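Local coordinates for protein pleckstrin homology domain-containing family A member 8 (Homo sapiens, PDB 5KDI) that probably transfers simple glycosphingolipids between membranes, enclosing the ceramide part of a bound galactosylceramide within an all-helical GLTP fold, at residues S20-E25 with T72-I77; D120-L125 with L147-A152. The protein carries 2 engineered substitutions. All coordinates share one frame; numbering follows the deposited sequence.

Contact 1 (S20-E25 with T72-I77); sequences SGIPTE and TTLQKI
Two backbones meet edge to edge at Pro23 and Thr73, whose CA atoms lie 4.4 Å apart, each residue standing at the N-cap position of its helix. Leu74 N donates to Ile22 O at 2.9 Å, nearly along the C=O axis, and Thr24 N donates to Thr72 O at 3.0 Å from above that carbonyl plane. A single beta bridge thus ties the starts of helices 24-32 and 74-83 together in this otherwise helical GLTP fold. The Gln75 chain bends at chi2 (95°) and brings its amide alongside the backbone of Ser20 to Ile22, just before the bridge: OE1 takes Ile22 N on a lone pair at 3.0 Å, almost straight at 173°, while NE2 reaches Ser20 O at 2.8 Å, so two bonds fix the amide's rotation. Thr73 CG2 lies 3.8 Å from Gly21 CA, close against the backbone. The dense side is apolar: the side chains of Ile22 and Leu74 cross obliquely, Ile22 CG2 3.6 Å from Leu74 CD1, with Phe27, Leu97 and Leu196 around them. Thr24 CG2 touches Ile77 CD1, and Thr24 OG1 is hydrogen-bonded to Phe71 O. By contrast, Ser20, Thr72 and Gln75 stay partly exposed to solvent, and CB of Thr72 points away from the facing segment.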
loop_
_atom_site.group_PDB
_atom_site.type_symbol
_atom_site.label_atom_id
_atom_site.label_comp_id
_atom_site.label_asym_id
_atom_site.label_seq_id
_atom_site.Cartn_x
_atom_site.Cartn_y
_atom_site.Cartn_z
ATOM N N SER A 20 8.112 -10.520 15.414
ATOM C CA SER A 20 7.944 -9.584 14.283
ATOM C C SER A 20 6.485 -9.413 13.891
ATOM O O SER A 20 6.155 -9.149 12.733
ATOM C CB SER A 20 8.748 -10.086 13.060
ATOM O OG SER A 20 10.123 -10.174 13.364
ATOM N N GLY A 21 5.573 -9.577 14.854
ATOM C CA GLY A 21 4.156 -9.471 14.558
ATOM C C GLY A 21 3.735 -8.085 14.121
ATOM O O GLY A 21 4.022 -7.118 14.817
ATOM N N ILE A 22 3.021 -7.991 12.986
ATOM C CA ILE A 22 2.582 -6.695 12.459
ATOM C C ILE A 22 1.164 -6.489 12.984
ATOM O O ILE A 22 0.236 -7.204 12.618
ATOM C CB ILE A 22 2.587 -6.678 10.903
ATOM C CG1 ILE A 22 4.017 -7.041 10.362
ATOM C CG2 ILE A 22 1.972 -5.380 10.380
ATOM C CD1 ILE A 22 4.096 -7.405 8.867
ATOM N N PRO A 23 0.990 -5.451 13.831
ATOM C CA PRO A 23 -0.348 -5.182 14.404
ATOM C C PRO A 23 -1.389 -4.961 13.283
ATOM O O PRO A 23 -1.194 -4.092 12.388
ATOM C CB PRO A 23 -0.122 -3.897 15.217
ATOM C CG PRO A 23 1.313 -3.876 15.511
ATOM C CD PRO A 23 1.995 -4.488 14.331
ATOM N N THR A 24 -2.535 -5.629 13.410
ATOM C CA THR A 24 -3.524 -5.610 12.325
ATOM C C THR A 24 -4.144 -4.233 12.074
ATOM O O THR A 24 -4.146 -3.792 10.945
ATOM C CB THR A 24 -4.643 -6.592 12.671
ATOM O OG1 THR A 24 -4.029 -7.893 12.889
ATOM C CG2 THR A 24 -5.724 -6.674 11.562
ATOM N N GLU A 25 -4.702 -3.584 13.118
ATOM C CA GLU A 25 -5.418 -2.311 12.892
ATOM C C GLU A 25 -4.505 -1.246 12.351
ATOM O O GLU A 25 -4.862 -0.517 11.427
ATOM C CB GLU A 25 -6.174 -1.778 14.117
ATOM C CG GLU A 25 -7.149 -2.718 14.798
ATOM C CD GLU A 25 -7.996 -1.986 15.911
ATOM O OE1 GLU A 25 -7.961 -0.713 16.017
ATOM O OE2 GLU A 25 -8.661 -2.701 16.724
ATOM N N THR A 72 -4.473 -10.289 16.708
ATOM C CA THR A 72 -3.756 -9.068 16.960
ATOM C C THR A 72 -2.710 -8.697 15.911
ATOM O O THR A 72 -2.369 -7.509 15.758
ATOM C CB THR A 72 -3.028 -9.099 18.323
ATOM O OG1 THR A 72 -2.146 -10.217 18.349
ATOM C CG2 THR A 72 -4.058 -9.191 19.503
ATOM N N THR A 73 -2.304 -9.693 15.118
ATOM C CA THR A 73 -1.367 -9.472 14.076
ATOM C C THR A 73 -1.810 -10.091 12.759
ATOM O O THR A 73 -2.620 -11.006 12.708
ATOM C CB THR A 73 0.020 -10.002 14.411
ATOM O OG1 THR A 73 -0.047 -11.419 14.453
ATOM C CG2 THR A 73 0.537 -9.436 15.742
ATOM N N LEU A 74 -1.222 -9.585 11.690
ATOM C CA LEU A 74 -1.477 -10.151 10.361
ATOM C C LEU A 74 -1.101 -11.625 10.320
ATOM O O LEU A 74 -1.801 -12.450 9.677
ATOM C CB LEU A 74 -0.745 -9.352 9.303
ATOM C CG LEU A 74 -1.025 -7.845 9.089
ATOM C CD1 LEU A 74 -0.113 -7.208 8.039
ATOM C CD2 LEU A 74 -2.506 -7.576 8.845
ATOM N N GLN A 75 0.042 -11.953 10.889
ATOM C CA GLN A 75 0.502 -13.323 10.879
ATOM C C GLN A 75 -0.462 -14.294 11.577
ATOM O O GLN A 75 -0.722 -15.398 11.123
ATOM C CB GLN A 75 1.901 -13.483 11.430
ATOM C CG GLN A 75 2.988 -12.730 10.665
ATOM C CD GLN A 75 3.341 -11.343 11.241
ATOM O OE1 GLN A 75 2.446 -10.569 11.663
ATOM N NE2 GLN A 75 4.648 -11.062 11.283
ATOM N N LYS A 76 -1.054 -13.832 12.702
ATOM C CA LYS A 76 -2.040 -14.624 13.414
ATOM C C LYS A 76 -3.258 -14.905 12.565
ATOM O O LYS A 76 -3.798 -16.022 12.593
ATOM C CB LYS A 76 -2.392 -13.983 14.740
ATOM C CG LYS A 76 -1.266 -14.095 15.781
ATOM C CD LYS A 76 -1.631 -13.314 17.045
ATOM C CE LYS A 76 -0.604 -13.405 18.138
ATOM N NZ LYS A 76 -0.559 -14.750 18.764
ATOM N N ILE A 77 -3.685 -13.925 11.770
ATOM C CA ILE A 77 -4.803 -14.148 10.868
ATOM C C ILE A 77 -4.436 -15.173 9.778
ATOM O O ILE A 77 -5.186 -16.135 9.563
ATOM C CB ILE A 77 -5.282 -12.826 10.218
ATOM C CG1 ILE A 77 -5.826 -11.854 11.309
ATOM C CG2 ILE A 77 -6.336 -13.128 9.130
ATOM C CD1 ILE A 77 -6.139 -10.435 10.917
#

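Contact 2 (D120-L125 with L147-A152)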
loop_
_atom_site.group_PDB
_atom_site.type_symbol
_atom_site.label_atom_id
_atom_site.label_comp_id
_atom_site.label_asym_id
_atom_site.label_seq_id
_atom_site.Cartn_x
_atom_site.Cartn_y
_atom_site.Cartn_z
ATOM N N ASP A 120 8.771 13.516 -13.262
ATOM C CA ASP A 120 7.764 13.080 -14.197
ATOM C C ASP A 120 6.975 11.966 -13.510
ATOM O O ASP A 120 7.456 10.833 -13.384
ATOM C CB ASP A 120 8.395 12.600 -15.523
ATOM C CG ASP A 120 7.367 12.331 -16.608
ATOM O OD1 ASP A 120 6.353 11.701 -16.369
ATOM O OD2 ASP A 120 7.546 12.808 -17.706
ATOM N N ILE A 121 5.751 12.268 -13.096
ATOM C CA ILE A 121 4.914 11.292 -12.347
ATOM C C ILE A 121 4.586 10.082 -13.170
ATOM O O ILE A 121 4.614 8.963 -12.644
ATOM C CB ILE A 121 3.623 11.964 -11.771
ATOM C CG1 ILE A 121 4.049 13.084 -10.802
ATOM C CG2 ILE A 121 2.685 10.951 -11.101
ATOM C CD1 ILE A 121 4.788 12.569 -9.571
ATOM N N GLN A 122 4.284 10.260 -14.456
ATOM C CA GLN A 122 4.100 9.115 -15.346
ATOM C C GLN A 122 5.302 8.186 -15.427
ATOM O O GLN A 122 5.157 6.935 -15.351
ATOM C CB GLN A 122 3.694 9.590 -16.767
ATOM C CG GLN A 122 2.341 10.165 -16.830
ATOM C CD GLN A 122 2.027 10.666 -18.229
ATOM O OE1 GLN A 122 2.863 11.360 -18.873
ATOM N NE2 GLN A 122 0.870 10.363 -18.716
ATOM N N THR A 123 6.488 8.780 -15.515
ATOM C CA THR A 123 7.731 7.976 -15.543
ATOM C C THR A 123 7.877 7.156 -14.244
ATOM O O THR A 123 8.181 5.961 -14.273
ATOM C CB THR A 123 8.975 8.834 -15.833
ATOM O OG1 THR A 123 8.830 9.468 -17.127
ATOM C CG2 THR A 123 10.290 7.979 -15.799
ATOM N N ALA A 124 7.674 7.836 -13.107
ATOM C CA ALA A 124 7.772 7.222 -11.813
ATOM C C ALA A 124 6.796 6.024 -11.673
ATOM O O ALA A 124 7.172 4.915 -11.215
ATOM C CB ALA A 124 7.567 8.260 -10.684
ATOM N N LEU A 125 5.533 6.240 -12.045
ATOM C CA LEU A 125 4.481 5.225 -11.978
ATOM C C LEU A 125 4.774 4.072 -12.891
ATOM O O LEU A 125 4.707 2.903 -12.473
ATOM C CB LEU A 125 3.146 5.817 -12.338
ATOM C CG LEU A 125 2.463 6.750 -11.330
ATOM C CD1 LEU A 125 1.334 7.532 -12.024
ATOM C CD2 LEU A 125 1.981 5.980 -10.073
ATOM N N LEU A 147 -4.559 3.436 -18.881
ATOM C CA LEU A 147 -5.559 4.507 -18.770
ATOM C C LEU A 147 -5.296 5.402 -17.573
ATOM O O LEU A 147 -5.273 6.620 -17.702
ATOM C CB LEU A 147 -7.035 3.989 -18.738
ATOM C CG LEU A 147 -7.646 3.319 -19.978
ATOM C CD1 LEU A 147 -8.993 2.572 -19.689
ATOM C CD2 LEU A 147 -7.919 4.371 -21.072
ATOM N N ALA A 148 -5.026 4.797 -16.433
ATOM C CA ALA A 148 -4.765 5.498 -15.212
ATOM C C ALA A 148 -3.518 6.391 -15.403
ATOM O O ALA A 148 -3.508 7.547 -14.993
ATOM C CB ALA A 148 -4.546 4.514 -14.043
ATOM N N LEU A 149 -2.499 5.817 -16.048
ATOM C CA LEU A 149 -1.217 6.477 -16.247
ATOM C C LEU A 149 -1.386 7.753 -17.079
ATOM O O LEU A 149 -0.765 8.801 -16.792
ATOM C CB LEU A 149 -0.201 5.454 -16.858
ATOM C CG LEU A 149 1.185 5.950 -17.208
ATOM C CD1 LEU A 149 1.883 6.258 -15.904
ATOM C CD2 LEU A 149 1.949 4.909 -18.046
ATOM N N ARG A 150 -2.230 7.681 -18.110
ATOM C CA ARG A 150 -2.493 8.870 -18.933
ATOM C C ARG A 150 -3.087 10.020 -18.155
ATOM O O ARG A 150 -2.938 11.182 -18.557
ATOM C CB ARG A 150 -3.363 8.490 -20.154
ATOM C CG ARG A 150 -2.635 7.641 -21.167
ATOM C CD ARG A 150 -3.571 7.081 -22.219
ATOM N NE ARG A 150 -2.863 6.099 -23.024
ATOM C CZ ARG A 150 -3.193 4.817 -23.123
ATOM N NH1 ARG A 150 -4.254 4.336 -22.483
ATOM N NH2 ARG A 150 -2.458 4.026 -23.879
ATOM N N ALA A 151 -3.785 9.689 -17.082
ATOM C CA ALA A 151 -4.484 10.679 -16.202
ATOM C C ALA A 151 -3.628 11.054 -14.976
ATOM O O ALA A 151 -4.109 11.706 -14.066
ATOM C CB ALA A 151 -5.853 10.142 -15.709
ATOM N N ALA A 152 -2.374 10.642 -14.967
ATOM C CA ALA A 152 -1.472 10.950 -13.861
ATOM C C ALA A 152 -1.397 12.448 -13.620
ATOM O O ALA A 152 -1.360 13.266 -14.584
ATOM C CB ALA A 152 -0.086 10.386 -14.109
#
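Leu149 places CG anti to its backbone N (chi1 177°), and its second torsion carries CD1 against the turn of the facing helix; Gln122 sets CG anti to its carbonyl carbon and runs on extended, so its amide spans the gap in return. The contact joins the beginning of helix 121-131 to the C-terminal end of helix 139-150 in the GLTP fold, with Gln122 CA and Leu149 CA 6.0 Å apart. Leu149 CD1 sits 3.4 Å from Gln122 O and also meets the CB atoms of Gln122 and Leu125. The side chains of Leu125 and Leu149 run antiparallel alongside one another. At the Ala152 end, Leu125 CD1 packs at 3.8 Å on Ala152 CB, the methyl that also meets Gln122 CG and, more distantly, Ile121 CG2. Leu125 belongs to the pocket of the bound glycolipid, as does Ala148, and Phe106 and Phe110 of helix 93-115 back it; Gln122 is exposed to solvent. Asp120 caps helix 121-131, its OD1 accepting Thr123 N at 3.0 Å. Leu149 O, in the last turn of helix 139-150, accepts from two donors: Ala152 N, at 3.1 Å, and Gln122 NE2, at 3.0 Å and 167°. The Gln122 donor stands 40° above the carbonyl plane, while Leu149 O lies in the amide plane of Gln122.

Contacts 1 and 2 lie on opposite sides of the chain's centre, about 33 Å apart between centres and about 23 Å between nearest atoms, so neither touches the other. They follow in series along the chain, contact 1 closing before contact 2 opens. Helix 93-115 relates them indirectly: Ala93 and Leu97 near its start reach contact 1, Phe106 and Phe110 contact 2. Their relation to the galactosylceramide differs. The side chain of Leu125 is about 4 Å from the bound 6S8 lipid. The side chain of Ile77 is about 14 Å from the bound 6S8 lipid. Contact 2 therefore helps form the pocket wall, while contact 1 joins two helix starts away from it.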